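PDB 2WW2: alpha-1,2-mannosidase from Bacteroides thetaiotaomicron, which hydrolyses alpha-mannosides with inversion of anomeric configuration, as a calcium-dependent member of glycoside hydrolase family 92. Local coordinates for residues K661-L666 / N671-A676; F342-P347 / L701-L706; E428-D431 / Y435-Y438; E443-T448 / R482-P487. All blocks are in the same frame, centred on the assembly; numbering follows the deposited sequence.

Following the chain from its N terminus, 342-347 comes first but finds its partner, 701-706, only some 350 residues later, so contact 2 closes a very long loop that encloses the other three contacts. Within it, contact 3 closes first, folding the segment after helix 427-433 back on that helix. Contact 4 follows in series and brings 482-487 to the start of helix 444-465; contact 1, a hairpin, is the last of the three before contact 2 itself closes. None of the loops cross. Contacts 3 and 4 touch, their centres 10 Å apart, and knit the helical region. Contacts 1 and 2, with centres 12 Å apart, also touch, joining the mixed sheet that carries hairpin 661-665/671-675 to helix 338-345.

Contact 1. Residues K661-L666 / N671-A676; sequences KVTLHL and NFVVSA
Lys661 and Val673 touch near the open end of an antiparallel beta hairpin, strands 661-665 and 671-675, set between strands 274-277 and 710-717 of a mixed sheet in the catalytic domain. With CG opposite its backbone N (chi1 -167°), the extended chain of Lys661 brings CE 3.7 Å from Val673 CG1. Val662 and Val674 form a hydrogen-bonded pair, Val662 N lying 3.1 Å from Val674 O. The return bond runs from Val674 N to Val662 O at 2.9 Å. Val662 CG2 lies alongside Val674 CB at 3.7 Å. Thr663 shares the face of Lys661 and sets OG1 3.6 Å from Val673 CG2, so each methyl of Val673 meets a different neighbour. At Leu664 the pairing repeats: Leu664 N bonds Phe672 O at 2.8 Å, and Phe672 N bonds Leu664 O. On this other face Leu664 and Leu666 pack on Leu344 and Leu345 of helix 338-345. The ring of His665 stands nearly perpendicular (87°) to the amide plane of Asn671, while His665 NE2 is hydrogen-bonded to Glu275 OE1 of the adjoining strand. A leucine in place of this histidine would probably leave Glu275 without its mate and Asn671 without its flat neighbour. Leu666 then lies beside Phe672, Leu666 CD1 being 4.2 Å from Phe672 CB.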
loop_
_atom_site.group_PDB
_atom_site.type_symbol
_atom_site.label_atom_id
_atom_site.label_comp_id
_atom_site.label_asym_id
_atom_site.label_seq_id
_atom_site.Cartn_x
_atom_site.Cartn_y
_atom_site.Cartn_z
ATOM N N LYS A 661 -17.211 10.944 -34.144
ATOM C CA LYS A 661 -18.260 11.951 -34.279
ATOM C C LYS A 661 -19.365 11.796 -33.237
ATOM O O LYS A 661 -19.838 10.677 -32.977
ATOM C CB LYS A 661 -18.872 11.867 -35.690
ATOM C CG LYS A 661 -19.745 13.057 -36.058
ATOM C CD LYS A 661 -20.448 12.815 -37.389
ATOM C CE LYS A 661 -20.984 14.098 -37.940
ATOM N NZ LYS A 661 -21.540 13.891 -39.320
ATOM N N VAL A 662 -19.773 12.908 -32.622
ATOM C CA VAL A 662 -21.007 12.909 -31.856
ATOM C C VAL A 662 -21.827 14.084 -32.357
ATOM O O VAL A 662 -21.281 15.144 -32.680
ATOM C CB VAL A 662 -20.815 13.056 -30.310
ATOM C CG1 VAL A 662 -20.490 11.729 -29.655
ATOM C CG2 VAL A 662 -19.775 14.102 -29.995
ATOM N N THR A 663 -23.137 13.878 -32.444
ATOM C CA THR A 663 -24.065 14.916 -32.843
ATOM C C THR A 663 -25.086 15.091 -31.729
ATOM O O THR A 663 -25.763 14.140 -31.332
ATOM C CB THR A 663 -24.797 14.531 -34.128
ATOM O OG1 THR A 663 -23.841 14.333 -35.174
ATOM C CG2 THR A 663 -25.768 15.632 -34.554
ATOM N N LEU A 664 -25.168 16.307 -31.206
ATOM C CA LEU A 664 -26.121 16.621 -30.170
ATOM C C LEU A 664 -27.337 17.282 -30.819
ATOM O O LEU A 664 -27.207 18.303 -31.505
ATOM C CB LEU A 664 -25.482 17.554 -29.137
ATOM C CG LEU A 664 -24.431 16.969 -28.185
ATOM C CD1 LEU A 664 -23.077 16.728 -28.893
ATOM C CD2 LEU A 664 -24.240 17.920 -27.025
ATOM N N HIS A 665 -28.512 16.686 -30.611
ATOM C CA HIS A 665 -29.761 17.200 -31.153
ATOM C C HIS A 665 -30.423 18.044 -30.099
ATOM O O HIS A 665 -31.024 17.527 -29.148
ATOM C CB HIS A 665 -30.657 16.048 -31.602
ATOM C CG HIS A 665 -30.089 15.298 -32.765
ATOM N ND1 HIS A 665 -29.902 15.885 -33.999
ATOM C CD2 HIS A 665 -29.622 14.032 -32.873
ATOM C CE1 HIS A 665 -29.354 15.007 -34.823
ATOM N NE2 HIS A 665 -29.169 13.874 -34.164
ATOM N N LEU A 666 -30.260 19.352 -30.257
ATOM C CA LEU A 666 -30.688 20.319 -29.264
ATOM C C LEU A 666 -32.043 20.931 -29.611
ATOM O O LEU A 666 -32.597 20.671 -30.689
ATOM C CB LEU A 666 -29.607 21.387 -29.093
ATOM C CG LEU A 666 -28.255 20.765 -28.710
ATOM C CD1 LEU A 666 -27.105 21.747 -28.819
ATOM C CD2 LEU A 666 -28.287 20.162 -27.308
ATOM N N ASN A 671 -28.408 21.536 -34.140
ATOM C CA ASN A 671 -27.519 20.392 -33.938
ATOM C C ASN A 671 -26.090 20.867 -33.748
ATOM O O ASN A 671 -25.613 21.741 -34.482
ATOM C CB ASN A 671 -27.584 19.467 -35.149
ATOM C CG ASN A 671 -28.998 18.999 -35.432
ATOM O OD1 ASN A 671 -29.656 18.446 -34.561
ATOM N ND2 ASN A 671 -29.480 19.246 -36.643
ATOM N N PHE A 672 -25.405 20.317 -32.755
ATOM C CA PHE A 672 -23.998 20.635 -32.580
ATOM C C PHE A 672 -23.185 19.378 -32.774
ATOM O O PHE A 672 -23.430 18.362 -32.108
ATOM C CB PHE A 672 -23.714 21.244 -31.203
ATOM C CG PHE A 672 -22.333 21.854 -31.109
ATOM C CD1 PHE A 672 -22.137 23.186 -31.391
ATOM C CD2 PHE A 672 -21.228 21.067 -30.800
ATOM C CE1 PHE A 672 -20.873 23.753 -31.339
ATOM C CE2 PHE A 672 -19.959 21.622 -30.744
ATOM C CZ PHE A 672 -19.784 22.977 -31.021
ATOM N N VAL A 673 -22.217 19.439 -33.678
ATOM C CA VAL A 673 -21.364 18.282 -33.964
ATOM C C VAL A 673 -19.955 18.448 -33.403
ATOM O O VAL A 673 -19.317 19.481 -33.619
ATOM C CB VAL A 673 -21.257 18.061 -35.475
ATOM C CG1 VAL A 673 -20.154 17.013 -35.819
ATOM C CG2 VAL A 673 -22.622 17.658 -36.046
ATOM N N VAL A 674 -19.463 17.443 -32.682
ATOM C CA VAL A 674 -18.040 17.394 -32.368
ATOM C C VAL A 674 -17.458 16.350 -33.309
ATOM O O VAL A 674 -17.719 15.153 -33.156
ATOM C CB VAL A 674 -17.731 16.998 -30.902
ATOM C CG1 VAL A 674 -16.210 16.905 -30.678
ATOM C CG2 VAL A 674 -18.358 17.979 -29.916
ATOM N N SER A 675 -16.714 16.785 -34.320
ATOM C CA SER A 675 -16.098 15.794 -35.212
ATOM C C SER A 675 -14.594 15.635 -34.967
ATOM O O SER A 675 -13.874 16.606 -34.714
ATOM C CB SER A 675 -16.419 16.079 -36.683
ATOM O OG SER A 675 -15.738 17.228 -37.115
ATOM N N ALA A 676 -14.130 14.394 -35.031
ATOM C CA ALA A 676 -12.741 14.064 -34.779
ATOM C C ALA A 676 -12.410 12.933 -35.746
ATOM O O ALA A 676 -12.236 11.774 -35.349
ATOM C CB ALA A 676 -12.561 13.624 -33.306
#

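Contact 2. Residues F342-P347 / L701-L706; sequences FTLLYP and LTHDEL
The last turn of helix 338-345 packs against the capped first turn of helix 703-707, with Leu344 meeting His703 and Leu706. The Leu344 side chain leaves its helix with CG trans to the backbone N (chi1 179°), which sends both methyls across the interface. It crosses Leu706 at about a right angle: Leu344 CD2 lies 4.0 Å from Leu706 CD1, and Leu344 CD1 comes 4.1 Å from Leu706 CB. His703 reaches the other way, sliding past Leu344 antiparallel to it until the outer edge of its imidazole arrives beside the carbonyl oxygen of Thr343, which lies near the ring plane. No hydrogen bond links the two segments, and the contact is one of buried side-chain packing.

His703 and Leu706 lie in a first turn that is capped at its N terminus. Thr702 and Glu705 form a capping box: Glu705 N donates to Thr702 OG1 at 2.8 Å, and Thr702 N returns a bond of 2.9 Å to Glu705 OE1, arriving from above the carboxylate plane. The other carboxylate oxygen, Glu705 OE2, forms a salt bridge with Arg698, so both carboxylate oxygens have partners. Phe642 of strand 642-643 and Tyr652 of strand 651-654 each pack on both Leu344 and Leu706, while hairpin 661-665/671-675 supplies Leu666 and Phe672, placing the contact between two helices and two sheets.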
loop_
_atom_site.group_PDB
_atom_site.type_symbol
_atom_site.label_atom_id
_atom_site.label_comp_id
_atom_site.label_asym_id
_atom_site.label_seq_id
_atom_site.Cartn_x
_atom_site.Cartn_y
_atom_site.Cartn_z
ATOM N N PHE A 342 -28.864 17.345 -18.252
ATOM C CA PHE A 342 -30.259 17.683 -18.533
ATOM C C PHE A 342 -30.382 19.108 -19.090
ATOM O O PHE A 342 -31.088 19.334 -20.072
ATOM C CB PHE A 342 -31.186 17.530 -17.291
ATOM C CG PHE A 342 -31.203 16.142 -16.686
ATOM C CD1 PHE A 342 -30.936 15.005 -17.464
ATOM C CD2 PHE A 342 -31.501 15.971 -15.334
ATOM C CE1 PHE A 342 -30.958 13.718 -16.885
ATOM C CE2 PHE A 342 -31.508 14.695 -14.751
ATOM C CZ PHE A 342 -31.233 13.565 -15.533
ATOM N N THR A 343 -29.698 20.073 -18.487
ATOM C CA THR A 343 -29.860 21.457 -18.955
ATOM C C THR A 343 -29.474 21.585 -20.414
ATOM O O THR A 343 -29.945 22.490 -21.095
ATOM C CB THR A 343 -29.010 22.490 -18.140
ATOM O OG1 THR A 343 -27.620 22.204 -18.319
ATOM C CG2 THR A 343 -29.365 22.442 -16.642
ATOM N N LEU A 344 -28.605 20.695 -20.897
ATOM C CA LEU A 344 -28.107 20.789 -22.270
ATOM C C LEU A 344 -28.992 20.001 -23.237
ATOM O O LEU A 344 -29.508 20.544 -24.215
ATOM C CB LEU A 344 -26.662 20.256 -22.348
ATOM C CG LEU A 344 -25.983 20.261 -23.731
ATOM C CD1 LEU A 344 -26.021 21.664 -24.341
ATOM C CD2 LEU A 344 -24.535 19.731 -23.637
ATOM N N LEU A 345 -29.146 18.709 -22.952
ATOM C CA LEU A 345 -29.811 17.797 -23.878
ATOM C C LEU A 345 -31.294 17.516 -23.566
ATOM O O LEU A 345 -32.045 17.108 -24.457
ATOM C CB LEU A 345 -29.052 16.482 -23.931
ATOM C CG LEU A 345 -27.740 16.477 -24.727
ATOM C CD1 LEU A 345 -27.041 15.168 -24.482
ATOM C CD2 LEU A 345 -28.001 16.636 -26.218
ATOM N N TYR A 346 -31.694 17.731 -22.312
ATOM C CA TYR A 346 -33.058 17.454 -21.858
ATOM C C TYR A 346 -33.614 18.613 -21.023
ATOM O O TYR A 346 -34.083 18.409 -19.898
ATOM C CB TYR A 346 -33.086 16.135 -21.063
ATOM C CG TYR A 346 -32.352 15.007 -21.777
ATOM C CD1 TYR A 346 -33.003 14.237 -22.746
ATOM C CD2 TYR A 346 -31.016 14.736 -21.511
ATOM C CE1 TYR A 346 -32.328 13.220 -23.432
ATOM C CE2 TYR A 346 -30.331 13.716 -22.191
ATOM C CZ TYR A 346 -31.014 12.957 -23.145
ATOM O OH TYR A 346 -30.367 11.943 -23.824
ATOM N N PRO A 347 -33.577 19.844 -21.569
ATOM C CA PRO A 347 -33.883 20.999 -20.718
ATOM C C PRO A 347 -35.360 21.041 -20.308
ATOM O O PRO A 347 -35.702 21.725 -19.345
ATOM C CB PRO A 347 -33.516 22.207 -21.607
ATOM C CG PRO A 347 -33.658 21.706 -23.000
ATOM C CD PRO A 347 -33.186 20.253 -22.925
ATOM N N LEU A 701 -16.054 25.513 -24.203
ATOM C CA LEU A 701 -17.172 25.958 -25.031
ATOM C C LEU A 701 -18.211 26.586 -24.112
ATOM O O LEU A 701 -18.408 26.108 -22.995
ATOM C CB LEU A 701 -17.819 24.753 -25.718
ATOM C CG LEU A 701 -17.098 24.083 -26.886
ATOM C CD1 LEU A 701 -17.811 22.783 -27.267
ATOM C CD2 LEU A 701 -17.028 25.018 -28.081
ATOM N N THR A 702 -18.885 27.638 -24.567
ATOM C CA THR A 702 -19.993 28.183 -23.760
ATOM C C THR A 702 -21.246 27.369 -24.035
ATOM O O THR A 702 -21.349 26.728 -25.081
ATOM C CB THR A 702 -20.298 29.663 -24.083
ATOM O OG1 THR A 702 -20.828 29.771 -25.408
ATOM C CG2 THR A 702 -19.026 30.515 -23.968
ATOM N N HIS A 703 -22.197 27.396 -23.104
ATOM C CA HIS A 703 -23.509 26.790 -23.349
ATOM C C HIS A 703 -24.156 27.382 -24.604
ATOM O O HIS A 703 -24.721 26.654 -25.417
ATOM C CB HIS A 703 -24.421 26.986 -22.146
ATOM C CG HIS A 703 -25.645 26.119 -22.173
ATOM N ND1 HIS A 703 -26.896 26.595 -22.522
ATOM C CD2 HIS A 703 -25.805 24.806 -21.901
ATOM C CE1 HIS A 703 -27.776 25.611 -22.444
ATOM N NE2 HIS A 703 -27.139 24.514 -22.075
ATOM N N ASP A 704 -24.051 28.698 -24.776
ATOM C CA ASP A 704 -24.627 29.349 -25.975
ATOM C C ASP A 704 -23.996 28.847 -27.256
ATOM O O ASP A 704 -24.686 28.638 -28.259
ATOM C CB ASP A 704 -24.494 30.862 -25.890
ATOM C CG ASP A 704 -25.575 31.478 -25.014
ATOM O OD1 ASP A 704 -26.474 30.721 -24.575
ATOM O OD2 ASP A 704 -25.520 32.695 -24.757
ATOM N N GLU A 705 -22.686 28.644 -27.233
ATOM C CA GLU A 705 -22.020 28.087 -28.410
ATOM C C GLU A 705 -22.610 26.734 -28.803
ATOM O O GLU A 705 -22.804 26.461 -29.980
ATOM C CB GLU A 705 -20.505 27.986 -28.203
ATOM C CG GLU A 705 -19.809 29.306 -28.513
ATOM C CD GLU A 705 -18.385 29.369 -28.008
ATOM O OE1 GLU A 705 -17.978 28.516 -27.186
ATOM O OE2 GLU A 705 -17.666 30.285 -28.443
ATOM N N LEU A 706 -22.863 25.877 -27.819
ATOM C CA LEU A 706 -23.508 24.588 -28.088
ATOM C C LEU A 706 -24.943 24.739 -28.593
ATOM O O LEU A 706 -25.314 24.191 -29.642
ATOM C CB LEU A 706 -23.496 23.721 -26.820
ATOM C CG LEU A 706 -22.119 23.157 -26.424
ATOM C CD1 LEU A 706 -22.132 22.564 -25.014
ATOM C CD2 LEU A 706 -21.665 22.118 -27.440
#

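Contact 3. Residues E428-D431 / Y435-Y438; sequences EYYD and YVPY
Tyr429 offers one face of its phenol ring to Pro437, and the two side chains cross at about a right angle. Pro437 CG sits over that face, 3.6 Å from the centroid of the Tyr429 ring and 15° off its normal, a CH-pi contact. The next atom of the pyrrolidine, Pro437 CD, lies nearer the backbone end of the tyrosine, 3.3 Å from Tyr429 CB, so the proline covers both the stem and the ring. Tyr429 holds CG beside its backbone N and opposite its carbonyl carbon (chi1 -81°), which sets the ring next to the returning chain. A serine here would probably strip Pro437 of the aromatic face it rests on and open a gap beside its ring.

These residues belong to a tight reversal in the helical catalytic domain, probably an (alpha/alpha)6 barrel as in its clan: helix 427-433 ends and the chain turns back, residues 435-437 passing against the helix before it goes on toward helix 444-465. Tyr430, one position further along the helix, crosses Val436, also at about a right angle. Val436 CG2 nears the Tyr430 stem, 3.9 Å from Tyr430 CB, and lies 4.0 Å from Tyr430 CD1. Backbones meet here as well, through a CA-H...O contact of 3.4 Å from Tyr430 CA to Tyr435 O, whereas Tyr435 N is buried without a partner. Beyond the contact, Tyr430 OH is hydrogen-bonded to Asp455 and Asn480, and its ring receives Arg424 in a cation-pi interaction. The Tyr435 side chain starts away from the helix, and its OH bonds the backbone oxygen of Asp496.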
loop_
_atom_site.group_PDB
_atom_site.type_symbol
_atom_site.label_atom_id
_atom_site.label_comp_id
_atom_site.label_asym_id
_atom_site.label_seq_id
_atom_site.Cartn_x
_atom_site.Cartn_y
_atom_site.Cartn_z
ATOM N N GLU A 428 -24.220 29.022 11.551
ATOM C CA GLU A 428 -23.894 30.081 12.499
ATOM C C GLU A 428 -22.382 30.235 12.615
ATOM O O GLU A 428 -21.866 31.343 12.498
ATOM C CB GLU A 428 -24.513 29.806 13.865
ATOM C CG GLU A 428 -26.009 29.596 13.836
ATOM C CD GLU A 428 -26.422 28.117 13.843
ATOM O OE1 GLU A 428 -25.790 27.266 13.143
ATOM O OE2 GLU A 428 -27.404 27.818 14.573
ATOM N N TYR A 429 -21.671 29.126 12.836
ATOM C CA TYR A 429 -20.208 29.157 12.868
ATOM C C TYR A 429 -19.640 29.691 11.553
ATOM O O TYR A 429 -18.743 30.515 11.533
ATOM C CB TYR A 429 -19.647 27.744 13.049
ATOM C CG TYR A 429 -19.642 27.205 14.469
ATOM C CD1 TYR A 429 -19.026 27.901 15.500
ATOM C CD2 TYR A 429 -20.218 25.972 14.757
ATOM C CE1 TYR A 429 -19.015 27.396 16.789
ATOM C CE2 TYR A 429 -20.200 25.453 16.029
ATOM C CZ TYR A 429 -19.607 26.173 17.040
ATOM O OH TYR A 429 -19.594 25.648 18.305
ATOM N N TYR A 430 -20.123 29.149 10.444
ATOM C CA TYR A 430 -19.591 29.524 9.129
ATOM C C TYR A 430 -19.700 31.035 8.893
ATOM O O TYR A 430 -18.762 31.664 8.394
ATOM C CB TYR A 430 -20.350 28.742 8.060
ATOM C CG TYR A 430 -20.012 29.059 6.623
ATOM C CD1 TYR A 430 -19.019 28.349 5.961
ATOM C CD2 TYR A 430 -20.714 30.041 5.912
ATOM C CE1 TYR A 430 -18.723 28.607 4.635
ATOM C CE2 TYR A 430 -20.424 30.303 4.566
ATOM C CZ TYR A 430 -19.425 29.581 3.940
ATOM O OH TYR A 430 -19.102 29.797 2.613
ATOM N N ASP A 431 -20.849 31.609 9.240
ATOM C CA ASP A 431 -21.067 33.046 9.044
ATOM C C ASP A 431 -20.139 33.864 9.947
ATOM O O ASP A 431 -19.645 34.922 9.558
ATOM C CB ASP A 431 -22.532 33.423 9.313
ATOM C CG ASP A 431 -23.473 33.007 8.168
ATOM O OD1 ASP A 431 -22.985 32.712 7.065
ATOM O OD2 ASP A 431 -24.696 32.982 8.379
ATOM N N TYR A 435 -15.602 29.648 8.232
ATOM C CA TYR A 435 -15.470 28.201 7.985
ATOM C C TYR A 435 -16.290 27.482 9.038
ATOM O O TYR A 435 -16.636 28.075 10.070
ATOM C CB TYR A 435 -14.000 27.737 8.054
ATOM C CG TYR A 435 -13.385 27.933 9.427
ATOM C CD1 TYR A 435 -13.486 26.948 10.409
ATOM C CD2 TYR A 435 -12.732 29.120 9.753
ATOM C CE1 TYR A 435 -12.947 27.141 11.669
ATOM C CE2 TYR A 435 -12.186 29.316 11.007
ATOM C CZ TYR A 435 -12.297 28.329 11.961
ATOM O OH TYR A 435 -11.751 28.529 13.222
ATOM N N VAL A 436 -16.596 26.211 8.786
ATOM C CA VAL A 436 -17.253 25.372 9.776
ATOM C C VAL A 436 -16.178 24.633 10.582
ATOM O O VAL A 436 -15.276 24.017 9.985
ATOM C CB VAL A 436 -18.192 24.330 9.123
ATOM C CG1 VAL A 436 -18.955 23.556 10.191
ATOM C CG2 VAL A 436 -19.154 25.011 8.138
ATOM N N PRO A 437 -16.260 24.702 11.934
ATOM C CA PRO A 437 -15.192 24.123 12.752
ATOM C C PRO A 437 -15.434 22.660 13.112
ATOM O O PRO A 437 -16.582 22.225 13.253
ATOM C CB PRO A 437 -15.220 24.991 14.014
ATOM C CG PRO A 437 -16.696 25.307 14.183
ATOM C CD PRO A 437 -17.164 25.557 12.736
ATOM N N TYR A 438 -14.336 21.914 13.237
ATOM C CA TYR A 438 -14.336 20.513 13.683
ATOM C C TYR A 438 -13.477 20.486 14.953
ATOM O O TYR A 438 -12.478 21.167 15.015
ATOM C CB TYR A 438 -13.725 19.613 12.594
ATOM C CG TYR A 438 -13.706 18.143 12.969
ATOM C CD1 TYR A 438 -14.806 17.327 12.713
ATOM C CD2 TYR A 438 -12.609 17.583 13.604
ATOM C CE1 TYR A 438 -14.807 15.992 13.072
ATOM C CE2 TYR A 438 -12.600 16.231 13.984
ATOM C CZ TYR A 438 -13.696 15.455 13.710
ATOM O OH TYR A 438 -13.698 14.133 14.070
#

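Contact 4. Residues E443-T448 / R482-P487; sequences EATAKT and RNLYYP
Leu484 inserts one methyl between Thr445 and Thr448, three positions apart, about one helical turn, near the N-terminal end of helix 444-465 in the helical catalytic domain. Leu484 CD1 does all the touching. It lies 3.6 Å from Thr445 OG1 and equally 3.6 Å from Thr448 OG1, with the threonine methyls close by, Thr445 CG2 and Thr448 CG2 each 3.8 Å from Leu484 CD1. The approaches differ: Thr448 and Leu484 meet tip to tip, whereas Thr445 and Leu484 pass each other in opposite directions. In the leucine, CD1 lies opposite CA about the CB-CG bond (chi2 179°), which carries it forward to the helix.

The methyl offers neither hydroxyl a hydrogen bond; both are bonded elsewhere. Thr445 OG1 is hydrogen-bonded to the backbone oxygen of Trp493, and Leu484 forms a backbone hydrogen bond with the same residue, so Trp493 bonds to both segments. Just before Leu484, Asn483 ND2 bonds Gly434 O, beyond the end of helix 427-433. Thr448 OG1 has two partners of its own. Val436 N approaches it to 2.8 Å in a probable hydrogen bond, and the hydroxyl donates to Ala444 O at 2.8 Å. That oxygen also accepts the helical bond from Thr448 N at 2.9 Å, the two donors reaching Ala444 O from opposite faces of the carbonyl plane.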
loop_
_atom_site.group_PDB
_atom_site.type_symbol
_atom_site.label_atom_id
_atom_site.label_comp_id
_atom_site.label_asym_id
_atom_site.label_seq_id
_atom_site.Cartn_x
_atom_site.Cartn_y
_atom_site.Cartn_z
ATOM N N GLU A 443 -17.678 16.478 9.712
ATOM C CA GLU A 443 -17.437 16.712 8.290
ATOM C C GLU A 443 -17.306 18.198 7.918
ATOM O O GLU A 443 -17.610 18.608 6.805
ATOM C CB GLU A 443 -18.525 16.007 7.464
ATOM C CG GLU A 443 -18.498 14.501 7.707
ATOM C CD GLU A 443 -19.704 13.758 7.147
ATOM O OE1 GLU A 443 -20.183 14.071 6.035
ATOM O OE2 GLU A 443 -20.159 12.818 7.829
ATOM N N ALA A 444 -16.784 18.979 8.856
ATOM C CA ALA A 444 -16.787 20.429 8.775
ATOM C C ALA A 444 -16.046 21.005 7.567
ATOM O O ALA A 444 -16.463 22.012 7.011
ATOM C CB ALA A 444 -16.195 21.023 10.073
ATOM N N THR A 445 -14.922 20.404 7.197
ATOM C CA THR A 445 -14.125 20.984 6.134
ATOM C C THR A 445 -14.802 20.730 4.786
ATOM O O THR A 445 -14.910 21.639 3.950
ATOM C CB THR A 445 -12.685 20.446 6.163
ATOM O OG1 THR A 445 -12.028 20.945 7.339
ATOM C CG2 THR A 445 -11.928 20.925 4.937
ATOM N N ALA A 446 -15.266 19.494 4.580
ATOM C CA ALA A 446 -16.013 19.183 3.353
ATOM C C ALA A 446 -17.248 20.099 3.269
ATOM O O ALA A 446 -17.557 20.629 2.196
ATOM C CB ALA A 446 -16.402 17.710 3.310
ATOM N N LYS A 447 -17.934 20.321 4.396
ATOM C CA LYS A 447 -19.073 21.241 4.385
ATOM C C LYS A 447 -18.669 22.669 4.001
ATOM O O LYS A 447 -19.324 23.298 3.162
ATOM C CB LYS A 447 -19.814 21.236 5.731
ATOM C CG LYS A 447 -20.616 19.936 5.960
ATOM C CD LYS A 447 -21.082 19.785 7.422
ATOM C CE LYS A 447 -22.022 18.562 7.556
ATOM N NZ LYS A 447 -22.372 18.217 8.956
ATOM N N THR A 448 -17.606 23.183 4.623
ATOM C CA THR A 448 -17.138 24.528 4.317
ATOM C C THR A 448 -16.891 24.662 2.811
ATOM O O THR A 448 -17.275 25.662 2.182
ATOM C CB THR A 448 -15.815 24.836 5.058
ATOM O OG1 THR A 448 -16.012 24.715 6.469
ATOM C CG2 THR A 448 -15.340 26.254 4.759
ATOM N N ARG A 482 -10.354 29.346 1.173
ATOM C CA ARG A 482 -8.999 29.737 1.575
ATOM C C ARG A 482 -8.769 29.635 3.081
ATOM O O ARG A 482 -7.631 29.539 3.540
ATOM C CB ARG A 482 -8.673 31.162 1.107
ATOM C CG ARG A 482 -8.773 31.391 -0.407
ATOM C CD ARG A 482 -8.328 32.832 -0.712
ATOM N NE ARG A 482 -8.533 33.275 -2.093
ATOM C CZ ARG A 482 -7.700 33.046 -3.120
ATOM N NH1 ARG A 482 -6.586 32.328 -2.970
ATOM N NH2 ARG A 482 -7.989 33.544 -4.323
ATOM N N ASN A 483 -9.843 29.687 3.855
ATOM C CA ASN A 483 -9.719 29.756 5.289
ATOM C C ASN A 483 -9.305 28.414 5.886
ATOM O O ASN A 483 -8.937 28.344 7.057
ATOM C CB ASN A 483 -11.040 30.222 5.917
ATOM C CG ASN A 483 -11.343 31.676 5.622
ATOM O OD1 ASN A 483 -10.431 32.498 5.536
ATOM N ND2 ASN A 483 -12.622 32.004 5.465
ATOM N N LEU A 484 -9.363 27.347 5.089
ATOM C CA LEU A 484 -8.968 26.032 5.597
ATOM C C LEU A 484 -7.724 25.441 4.925
ATOM O O LEU A 484 -7.303 24.327 5.237
ATOM C CB LEU A 484 -10.145 25.042 5.522
ATOM C CG LEU A 484 -11.305 25.414 6.452
ATOM C CD1 LEU A 484 -12.460 24.412 6.310
ATOM C CD2 LEU A 484 -10.848 25.525 7.900
ATOM N N TYR A 485 -7.129 26.196 4.016
ATOM C CA TYR A 485 -5.885 25.776 3.401
ATOM C C TYR A 485 -4.729 25.974 4.396
ATOM O O TYR A 485 -4.503 27.078 4.892
ATOM C CB TYR A 485 -5.649 26.550 2.107
ATOM C CG TYR A 485 -4.486 26.015 1.308
ATOM C CD1 TYR A 485 -4.653 24.931 0.460
ATOM C CD2 TYR A 485 -3.222 26.593 1.405
ATOM C CE1 TYR A 485 -3.601 24.442 -0.277
ATOM C CE2 TYR A 485 -2.153 26.102 0.674
ATOM C CZ TYR A 485 -2.353 25.020 -0.162
ATOM O OH TYR A 485 -1.322 24.516 -0.914
ATOM N N TYR A 486 -4.037 24.884 4.718
ATOM C CA TYR A 486 -3.009 24.875 5.772
ATOM C C TYR A 486 -1.670 25.170 5.095
ATOM O O TYR A 486 -1.076 24.266 4.504
ATOM C CB TYR A 486 -2.959 23.474 6.397
ATOM C CG TYR A 486 -2.385 23.384 7.800
ATOM C CD1 TYR A 486 -1.547 24.369 8.308
ATOM C CD2 TYR A 486 -2.677 22.291 8.612
ATOM C CE1 TYR A 486 -1.022 24.265 9.619
ATOM C CE2 TYR A 486 -2.158 22.181 9.903
ATOM C CZ TYR A 486 -1.338 23.166 10.396
ATOM O OH TYR A 486 -0.841 23.027 11.678
ATOM N N PRO A 487 -1.188 26.425 5.170
ATOM C CA PRO A 487 -0.062 26.777 4.295
ATOM C C PRO A 487 1.197 25.949 4.550
ATOM O O PRO A 487 1.847 25.533 3.592
ATOM C CB PRO A 487 0.187 28.272 4.577
ATOM C CG PRO A 487 -0.959 28.733 5.428
ATOM C CD PRO A 487 -1.588 27.521 6.068
#